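Local coordinates for putative acyl-CoA dehydrogenase (PDB 5JSC), which binds flavin-adenine dinucleotide as a putative member of the acyl-CoA dehydrogenase family, its chain joining three others in the assembly, at residues E374-A377 with L378-E382; A266-S269 with L270-R274; A105-A108 with L109-G113. All coordinates share one frame; numbering follows the deposited sequence.

Contact 1: residues E374-A377 with L378-E382. With FAD (flavin-adenine dinucleotide), chain M.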
loop_
_atom_site.group_PDB
_atom_site.type_symbol
_atom_site.label_atom_id
_atom_site.label_comp_id
_atom_site.label_asym_id
_atom_site.label_seq_id
_atom_site.Cartn_x
_atom_site.Cartn_y
_atom_site.Cartn_z
ATOM N N GLU C 374 -19.449 10.897 -0.419
ATOM C CA GLU C 374 -20.015 10.628 0.899
ATOM C C GLU C 374 -18.973 10.081 1.870
ATOM O O GLU C 374 -18.995 10.407 3.063
ATOM C CB GLU C 374 -21.169 9.637 0.757
ATOM C CG GLU C 374 -21.973 9.463 2.020
ATOM C CD GLU C 374 -22.948 10.603 2.224
ATOM O OE1 GLU C 374 -23.809 10.816 1.341
ATOM O OE2 GLU C 374 -22.845 11.297 3.253
ATOM N N ILE C 375 -18.066 9.224 1.395
ATOM C CA ILE C 375 -17.219 8.504 2.342
ATOM C C ILE C 375 -16.147 9.396 2.954
ATOM O O ILE C 375 -15.681 9.114 4.065
ATOM C CB ILE C 375 -16.586 7.271 1.664
ATOM C CG1 ILE C 375 -15.921 6.347 2.699
ATOM C CG2 ILE C 375 -15.597 7.680 0.562
ATOM C CD1 ILE C 375 -16.887 5.798 3.751
ATOM N N ARG C 376 -15.757 10.481 2.278
ATOM C CA ARG C 376 -14.505 11.140 2.646
ATOM C C ARG C 376 -14.550 11.683 4.069
ATOM O O ARG C 376 -13.562 11.572 4.810
ATOM C CB ARG C 376 -14.178 12.254 1.646
ATOM C CG ARG C 376 -12.767 12.828 1.803
ATOM C CD ARG C 376 -11.728 11.723 1.720
ATOM N NE ARG C 376 -10.352 12.117 2.027
ATOM C CZ ARG C 376 -9.864 12.181 3.266
ATOM N NH1 ARG C 376 -10.669 11.958 4.304
ATOM N NH2 ARG C 376 -8.586 12.492 3.485
ATOM N N ALA C 377 -15.701 12.227 4.492
ATOM C CA ALA C 377 -15.790 12.803 5.830
ATOM C C ALA C 377 -15.740 11.757 6.936
ATOM O O ALA C 377 -15.391 12.103 8.068
ATOM C CB ALA C 377 -17.075 13.620 5.987
ATOM N N LEU C 378 -16.079 10.495 6.650
ATOM C CA LEU C 378 -16.133 9.511 7.731
ATOM C C LEU C 378 -14.747 9.142 8.235
ATOM O O LEU C 378 -14.633 8.549 9.311
ATOM C CB LEU C 378 -16.885 8.251 7.290
ATOM C CG LEU C 378 -18.421 8.359 7.343
ATOM C CD1 LEU C 378 -18.987 9.321 6.297
ATOM C CD2 LEU C 378 -19.089 6.998 7.224
ATOM N N ARG C 379 -13.694 9.487 7.489
ATOM C CA ARG C 379 -12.329 9.326 7.959
ATOM C C ARG C 379 -11.888 10.489 8.834
ATOM O O ARG C 379 -10.759 10.478 9.336
ATOM C CB ARG C 379 -11.393 9.170 6.750
ATOM C CG ARG C 379 -11.689 7.893 5.937
ATOM C CD ARG C 379 -11.070 7.952 4.551
ATOM N NE ARG C 379 -9.640 8.260 4.637
ATOM C CZ ARG C 379 -8.931 8.797 3.646
ATOM N NH1 ARG C 379 -9.523 9.076 2.490
ATOM N NH2 ARG C 379 -7.632 9.049 3.813
ATOM N N ILE C 380 -12.771 11.465 9.052
ATOM C CA ILE C 380 -12.448 12.692 9.768
ATOM C C ILE C 380 -13.323 12.866 11.004
ATOM O O ILE C 380 -12.814 13.106 12.109
ATOM C CB ILE C 380 -12.553 13.926 8.840
ATOM C CG1 ILE C 380 -11.515 13.816 7.717
ATOM C CG2 ILE C 380 -12.363 15.223 9.629
ATOM C CD1 ILE C 380 -11.788 14.704 6.522
ATOM N N TYR C 381 -14.642 12.705 10.852
ATOM C CA TYR C 381 -15.488 12.973 12.000
ATOM C C TYR C 381 -15.534 11.768 12.948
ATOM O O TYR C 381 -15.120 10.656 12.610
ATOM C CB TYR C 381 -16.886 13.434 11.554
ATOM C CG TYR C 381 -17.864 12.494 10.847
ATOM C CD1 TYR C 381 -18.218 11.260 11.385
ATOM C CD2 TYR C 381 -18.535 12.912 9.691
ATOM C CE1 TYR C 381 -19.159 10.444 10.758
ATOM C CE2 TYR C 381 -19.487 12.103 9.068
ATOM C CZ TYR C 381 -19.795 10.871 9.613
ATOM O OH TYR C 381 -20.747 10.059 9.028
ATOM N N GLU C 382 -16.028 12.034 14.166
ATOM C CA GLU C 382 -15.950 11.136 15.329
ATOM C C GLU C 382 -14.510 10.678 15.585
ATOM O O GLU C 382 -14.264 9.587 16.103
ATOM C CB GLU C 382 -16.925 9.944 15.211
ATOM C CG GLU C 382 -18.432 10.349 15.301
ATOM C CD GLU C 382 -19.345 9.284 15.919
ATOM O OE1 GLU C 382 -18.894 8.537 16.815
ATOM O OE2 GLU C 382 -20.532 9.197 15.505
HETATM P PA FAD M . -7.633 19.072 13.343
HETATM O O1A FAD M . -7.897 18.805 14.776
HETATM O O2A FAD M . -6.941 20.391 12.992
HETATM O O5B FAD M . -6.795 17.851 12.766
HETATM C C5B FAD M . -6.304 17.904 11.413
HETATM C C4B FAD M . -5.715 16.546 11.131
HETATM O O4B FAD M . -4.581 16.343 11.993
HETATM C C3B FAD M . -6.615 15.364 11.462
HETATM O O3B FAD M . -7.611 15.119 10.465
HETATM C C2B FAD M . -5.601 14.228 11.606
HETATM O O2B FAD M . -5.271 13.699 10.321
HETATM C C1B FAD M . -4.378 14.958 12.190
HETATM N N9A FAD M . -4.138 14.741 13.612
HETATM C C8A FAD M . -4.987 15.021 14.651
HETATM N N7A FAD M . -4.471 14.808 15.836
HETATM C C5A FAD M . -3.189 14.350 15.560
HETATM C C6A FAD M . -2.123 13.961 16.391
HETATM N N6A FAD M . -2.187 13.947 17.726
HETATM N N1A FAD M . -0.973 13.566 15.798
HETATM C C2A FAD M . -0.912 13.554 14.459
HETATM N N3A FAD M . -1.854 13.900 13.574
HETATM C C4A FAD M . -2.974 14.296 14.193
HETATM N N1 FAD M . -17.911 17.796 15.420
HETATM C C2 FAD M . -18.827 17.901 16.433
HETATM O O2 FAD M . -18.518 18.331 17.557
HETATM N N3 FAD M . -20.128 17.535 16.208
HETATM C C4 FAD M . -20.637 17.049 15.020
HETATM O O4 FAD M . -21.840 16.835 14.900
HETATM C C4X FAD M . -19.670 16.912 13.970
HETATM N N5 FAD M . -20.087 16.521 12.798
HETATM C C5X FAD M . -19.198 16.583 11.736
HETATM C C6 FAD M . -19.671 16.321 10.452
HETATM C C7 FAD M . -18.851 16.469 9.340
HETATM C C7M FAD M . -19.417 16.220 7.966
HETATM C C8 FAD M . -17.512 16.868 9.518
HETATM C C8M FAD M . -16.588 17.046 8.337
HETATM C C9 FAD M . -17.032 17.111 10.800
HETATM C C9A FAD M . -17.864 16.980 11.909
HETATM N N10 FAD M . -17.435 17.317 13.211
HETATM C C10 FAD M . -18.324 17.323 14.258
HETATM C "C1'" FAD M . -16.066 17.813 13.405
HETATM C "C2'" FAD M . -15.018 16.705 13.423
HETATM O "O2'" FAD M . -15.127 15.921 14.609
HETATM C "C3'" FAD M . -13.625 17.331 13.352
HETATM O "O3'" FAD M . -13.519 17.887 12.050
HETATM C "C4'" FAD M . -12.486 16.340 13.587
HETATM O "O4'" FAD M . -12.464 15.972 14.968
HETATM C "C5'" FAD M . -11.145 16.913 13.177
HETATM O "O5'" FAD M . -10.953 18.148 13.898
HETATM P P FAD M . -10.450 19.419 13.020
HETATM O O1P FAD M . -11.310 19.614 11.819
HETATM O O2P FAD M . -10.333 20.609 13.923
HETATM O O3P FAD M . -8.994 19.002 12.523
#

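Contact 2: residues A266-S269 with L270-R274. With EDO (1,2-ethanediol), chain O.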
loop_
_atom_site.group_PDB
_atom_site.type_symbol
_atom_site.label_atom_id
_atom_site.label_comp_id
_atom_site.label_asym_id
_atom_site.label_seq_id
_atom_site.Cartn_x
_atom_site.Cartn_y
_atom_site.Cartn_z
ATOM N N ALA C 266 -18.160 3.157 11.863
ATOM C CA ALA C 266 -17.604 2.025 11.134
ATOM C C ALA C 266 -18.690 1.277 10.381
ATOM O O ALA C 266 -18.493 0.879 9.227
ATOM C CB ALA C 266 -16.872 1.095 12.098
ATOM N N ALA C 267 -19.853 1.093 11.014
ATOM C CA ALA C 267 -20.952 0.392 10.356
ATOM C C ALA C 267 -21.475 1.175 9.154
ATOM O O ALA C 267 -21.775 0.588 8.106
ATOM C CB ALA C 267 -22.069 0.123 11.365
ATOM N N ALA C 268 -21.594 2.499 9.280
ATOM C CA ALA C 268 -22.021 3.297 8.129
ATOM C C ALA C 268 -21.017 3.187 6.990
ATOM O O ALA C 268 -21.406 3.023 5.826
ATOM C CB ALA C 268 -22.221 4.761 8.524
ATOM N N SER C 269 -19.722 3.263 7.309
ATOM C CA SER C 269 -18.680 3.091 6.297
ATOM C C SER C 269 -18.853 1.769 5.567
ATOM O O SER C 269 -18.770 1.700 4.332
ATOM C CB SER C 269 -17.298 3.128 6.956
ATOM O OG SER C 269 -17.057 4.350 7.620
ATOM N N LEU C 270 -19.089 0.710 6.333
ATOM C CA LEU C 270 -19.300 -0.617 5.775
ATOM C C LEU C 270 -20.507 -0.643 4.845
ATOM O O LEU C 270 -20.456 -1.260 3.776
ATOM C CB LEU C 270 -19.473 -1.605 6.932
ATOM C CG LEU C 270 -19.965 -3.014 6.629
ATOM C CD1 LEU C 270 -18.973 -3.734 5.726
ATOM C CD2 LEU C 270 -20.150 -3.781 7.948
ATOM N N GLY C 271 -21.606 0.004 5.246
ATOM C CA GLY C 271 -22.777 0.064 4.377
ATOM C C GLY C 271 -22.499 0.769 3.061
ATOM O O GLY C 271 -22.898 0.299 1.991
ATOM N N PHE C 272 -21.819 1.921 3.120
ATOM C CA PHE C 272 -21.403 2.589 1.890
ATOM C C PHE C 272 -20.543 1.661 1.033
ATOM O O PHE C 272 -20.727 1.584 -0.191
ATOM C CB PHE C 272 -20.637 3.874 2.217
ATOM C CG PHE C 272 -21.488 4.968 2.824
ATOM C CD1 PHE C 272 -22.727 5.308 2.276
ATOM C CD2 PHE C 272 -21.038 5.670 3.942
ATOM C CE1 PHE C 272 -23.497 6.317 2.832
ATOM C CE2 PHE C 272 -21.809 6.684 4.503
ATOM C CZ PHE C 272 -23.043 7.004 3.952
ATOM N N ALA C 273 -19.602 0.943 1.658
ATOM C CA ALA C 273 -18.759 0.006 0.914
ATOM C C ALA C 273 -19.587 -1.102 0.270
ATOM O O ALA C 273 -19.333 -1.491 -0.880
ATOM C CB ALA C 273 -17.682 -0.584 1.825
ATOM N N ARG C 274 -20.577 -1.639 0.993
ATOM C CA ARG C 274 -21.398 -2.690 0.400
ATOM C C ARG C 274 -22.167 -2.176 -0.807
ATOM O O ARG C 274 -22.353 -2.905 -1.792
ATOM C CB ARG C 274 -22.366 -3.266 1.433
ATOM C CG ARG C 274 -21.695 -4.096 2.516
ATOM C CD ARG C 274 -22.734 -4.969 3.205
ATOM N NE ARG C 274 -22.241 -5.662 4.400
ATOM C CZ ARG C 274 -21.555 -6.804 4.389
ATOM N NH1 ARG C 274 -21.225 -7.373 3.241
ATOM N NH2 ARG C 274 -21.187 -7.375 5.537
HETATM C C1 EDO O . -23.022 -7.612 8.674
HETATM O O1 EDO O . -22.346 -6.560 7.988
HETATM C C2 EDO O . -24.524 -7.480 8.470
HETATM O O2 EDO O . -24.800 -7.146 7.107
#

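Contact 3: residues A105-A108 with L109-G113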
loop_
_atom_site.group_PDB
_atom_site.type_symbol
_atom_site.label_atom_id
_atom_site.label_comp_id
_atom_site.label_asym_id
_atom_site.label_seq_id
_atom_site.Cartn_x
_atom_site.Cartn_y
_atom_site.Cartn_z
ATOM N N ALA C 105 -30.291 9.320 5.068
ATOM C CA ALA C 105 -31.029 8.543 6.062
ATOM C C ALA C 105 -30.107 8.036 7.164
ATOM O O ALA C 105 -30.471 8.051 8.349
ATOM C CB ALA C 105 -31.747 7.379 5.381
ATOM N N ASP C 106 -28.909 7.582 6.797
ATOM C CA ASP C 106 -27.935 7.181 7.808
ATOM C C ASP C 106 -27.611 8.336 8.747
ATOM O O ASP C 106 -27.599 8.169 9.976
ATOM C CB ASP C 106 -26.655 6.679 7.146
ATOM C CG ASP C 106 -25.528 6.539 8.146
ATOM O OD1 ASP C 106 -25.639 5.646 9.008
ATOM O OD2 ASP C 106 -24.550 7.328 8.094
ATOM N N PHE C 107 -27.336 9.516 8.176
ATOM C CA PHE C 107 -27.007 10.699 8.967
ATOM C C PHE C 107 -28.118 11.027 9.958
ATOM O O PHE C 107 -27.855 11.321 11.132
ATOM C CB PHE C 107 -26.763 11.872 8.008
ATOM C CG PHE C 107 -26.329 13.145 8.670
ATOM C CD1 PHE C 107 -27.265 14.081 9.080
ATOM C CD2 PHE C 107 -24.981 13.434 8.826
ATOM C CE1 PHE C 107 -26.867 15.266 9.671
ATOM C CE2 PHE C 107 -24.573 14.630 9.413
ATOM C CZ PHE C 107 -25.527 15.540 9.830
ATOM N N ALA C 108 -29.370 10.971 9.504
ATOM C CA ALA C 108 -30.494 11.310 10.365
ATOM C C ALA C 108 -30.572 10.371 11.561
ATOM O O ALA C 108 -30.729 10.813 12.704
ATOM C CB ALA C 108 -31.789 11.270 9.559
ATOM N N LEU C 109 -30.472 9.061 11.321
ATOM C CA LEU C 109 -30.541 8.131 12.445
ATOM C C LEU C 109 -29.325 8.282 13.349
ATOM O O LEU C 109 -29.452 8.292 14.581
ATOM C CB LEU C 109 -30.664 6.696 11.944
ATOM C CG LEU C 109 -30.850 5.669 13.077
ATOM C CD1 LEU C 109 -31.960 4.644 12.777
ATOM C CD2 LEU C 109 -29.550 4.939 13.365
ATOM N N ALA C 110 -28.142 8.413 12.749
ATOM C CA ALA C 110 -26.906 8.516 13.519
ATOM C C ALA C 110 -26.972 9.655 14.524
ATOM O O ALA C 110 -26.565 9.500 15.684
ATOM C CB ALA C 110 -25.725 8.719 12.572
ATOM N N MET C 111 -27.454 10.821 14.092
ATOM C CA MET C 111 -27.415 11.979 14.974
ATOM C C MET C 111 -28.447 11.907 16.086
ATOM O O MET C 111 -28.241 12.521 17.135
ATOM C CB MET C 111 -27.599 13.268 14.178
ATOM C CG MET C 111 -26.398 13.592 13.303
ATOM S SD MET C 111 -24.823 13.510 14.185
ATOM C CE MET C 111 -25.154 14.568 15.607
ATOM N N GLN C 112 -29.539 11.166 15.895
ATOM C CA GLN C 112 -30.440 10.932 17.015
ATOM C C GLN C 112 -29.763 10.106 18.098
ATOM O O GLN C 112 -30.096 10.247 19.276
ATOM C CB GLN C 112 -31.715 10.246 16.532
ATOM C CG GLN C 112 -32.547 11.099 15.584
ATOM C CD GLN C 112 -32.958 12.416 16.207
ATOM O OE1 GLN C 112 -32.349 13.453 15.940
ATOM N NE2 GLN C 112 -33.999 12.386 17.048
ATOM N N GLY C 113 -28.819 9.244 17.723
ATOM C CA GLY C 113 -28.007 8.526 18.683
ATOM C C GLY C 113 -26.913 9.392 19.286
ATOM O O GLY C 113 -26.904 9.637 20.493
HETATM O O HOH W 1 -31.002 13.563 13.453
#

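Contact 1: residues E374-A377 with L378-E382
Glu374 meets Leu378 through its backbone, the carbonyl O lying 3.4 Å from Leu378 CD1, while its carboxylate turns to His226 through OE2. Ile375 O then accepts from Leu378 N at 3.0 Å. This is a bond across three residues near the end of helix 367-376, and the nitrogen sits well above the carbonyl plane.

Arg376 stacks on Arg379. Its guanidinium lies flat on that of Arg379, centres 3.5 Å apart and planes only 18° from parallel, with Arg379 NH1 over its centre. A bend at chi2 (55°) in Arg376 and another at chi3 in Arg379 bring the groups together. The stack sits among carboxylates that probably balance the two charges: Asp351 of the second subunit takes Arg376 NE on one carboxylate oxygen and Arg379 NH2 on the other, and Glu344 takes Arg379 NE. Gln355 of the second subunit accepts from Arg376 NH2. In this acyl-CoA dehydrogenase fold the segment that follows the helix thus touches both the second subunit and the flavin.

Ala377 O is gripped twice, by Ile380 N and Tyr381 N, each at 2.9 Å. Tyr381 N arrives nearly along the C=O axis and Ile380 N from above the carbonyl plane. Ala377 CB also touches Tyr381 CD2 at 4.0 Å. With chi1 at 68°, Tyr381 holds CG between its backbone N and carbonyl carbon, and CD2 comes within 3.6 Å of C7 of the FAD. Ile380 joins Tyr381 in lining the flavin pocket, its CG2 3.8 Å from FAD O3'.

Contact 2: residues A266-S269 with L270-R274
Ala268 and Phe272 meet in a one-turn contact within the buried helix 250-286, held almost wholly by alpha-helical backbone bonds. This helix belongs to the largely helical C-terminal domain of the acyl-CoA dehydrogenase fold. Four successive carbonyls, from Ala266 to Ser269, accept from the amides of Leu270 to Ala273. Helices 298-325, 332-356 and 88-101 pack around the stretch, with Ala266 against Ala338 and Ala342, and Ala273 against Ala346.

Phe272 leans back along the helix, its CD2 3.3 Å from Ala268 O, and that same carbonyl accepts from Phe272 N at 3.0 Å. Ser269, buried against Ser343, turns its hydroxyl back on its own helix: with OG beside the backbone N (chi1 -60°), it bonds to Val265 O one turn earlier, satisfying the polar group.

Leu270 CB lies 3.4 Å from Ala267 O and also near Ala266 O, while its CD2 reaches a 1,2-ethanediol molecule. That molecule, probably from the crystallisation liquor, also bonds to Glu96, the salt-bridge partner of Arg274 NE. Arg274 NH2 donates to O1 of the ethanediol at 2.8 Å, in the guanidinium plane and close to straight at 160°.

Contact 3: residues A105-A108 with L109-G113
Met111 lays its CG over one face of the Phe107 ring, 4.2 Å from the centroid and 16° off the ring normal, offset toward the rim: a CH-pi contact. The sulfur follows more loosely, SD standing 5.1 Å from the same centroid as a Met-aromatic contact. Phe107 can offer this face to a residue one turn later because its CG is anti to the backbone N (chi1 -176°), whereas the Met111 chain bends at chi2 and chi3. Beneath the two side chains, Met111 N donates to Phe107 O at 3.0 Å, an ordinary bond of helix 103-122 in the N-terminal domain.

The neighbouring turn is less regular. Gln112 N reaches Ala108 O only weakly, at 3.4 Å, and a water takes up that carbonyl as well, donating to Ala108 O at 2.9 Å and to Gln112 OE1 at 2.8 Å. The amide end of Gln112 is fixed from further out, with OE1 accepting from Ala142 N and NE2 donating to Ala140 O and Val135 O.

Beyond these, His226 stacks on the Phe107 ring, and Arg95 forms a salt bridge with Asp106. Met111 CE comes 4.1 Å from FAD O4; a thioether here, with CG on the ring, is consistent with a contact of van der Waals and CH-pi character, the hydrogen bonds of Gln112 lying elsewhere.

Taken from the N terminus, contact 3 comes first on helix 103-122, contact 2 follows on helix 250-286, and contact 1 ends the series where helix 367-376 runs into its loop. Each is a continuous stretch, closing no more than a helical or end turn, so none encloses or crosses another. They meet in space instead. Phe272 CZ lies 3.3 Å from Glu374 CG, and Leu378 packs on Ala268 and Ser269, joining contacts 1 and 2. Ala268 CB touches Asp106 OD2, linking the C-terminal helices to the N-terminal domain. Contacts 1 and 3 do not touch, yet His226 serves both, and both approach the flavin.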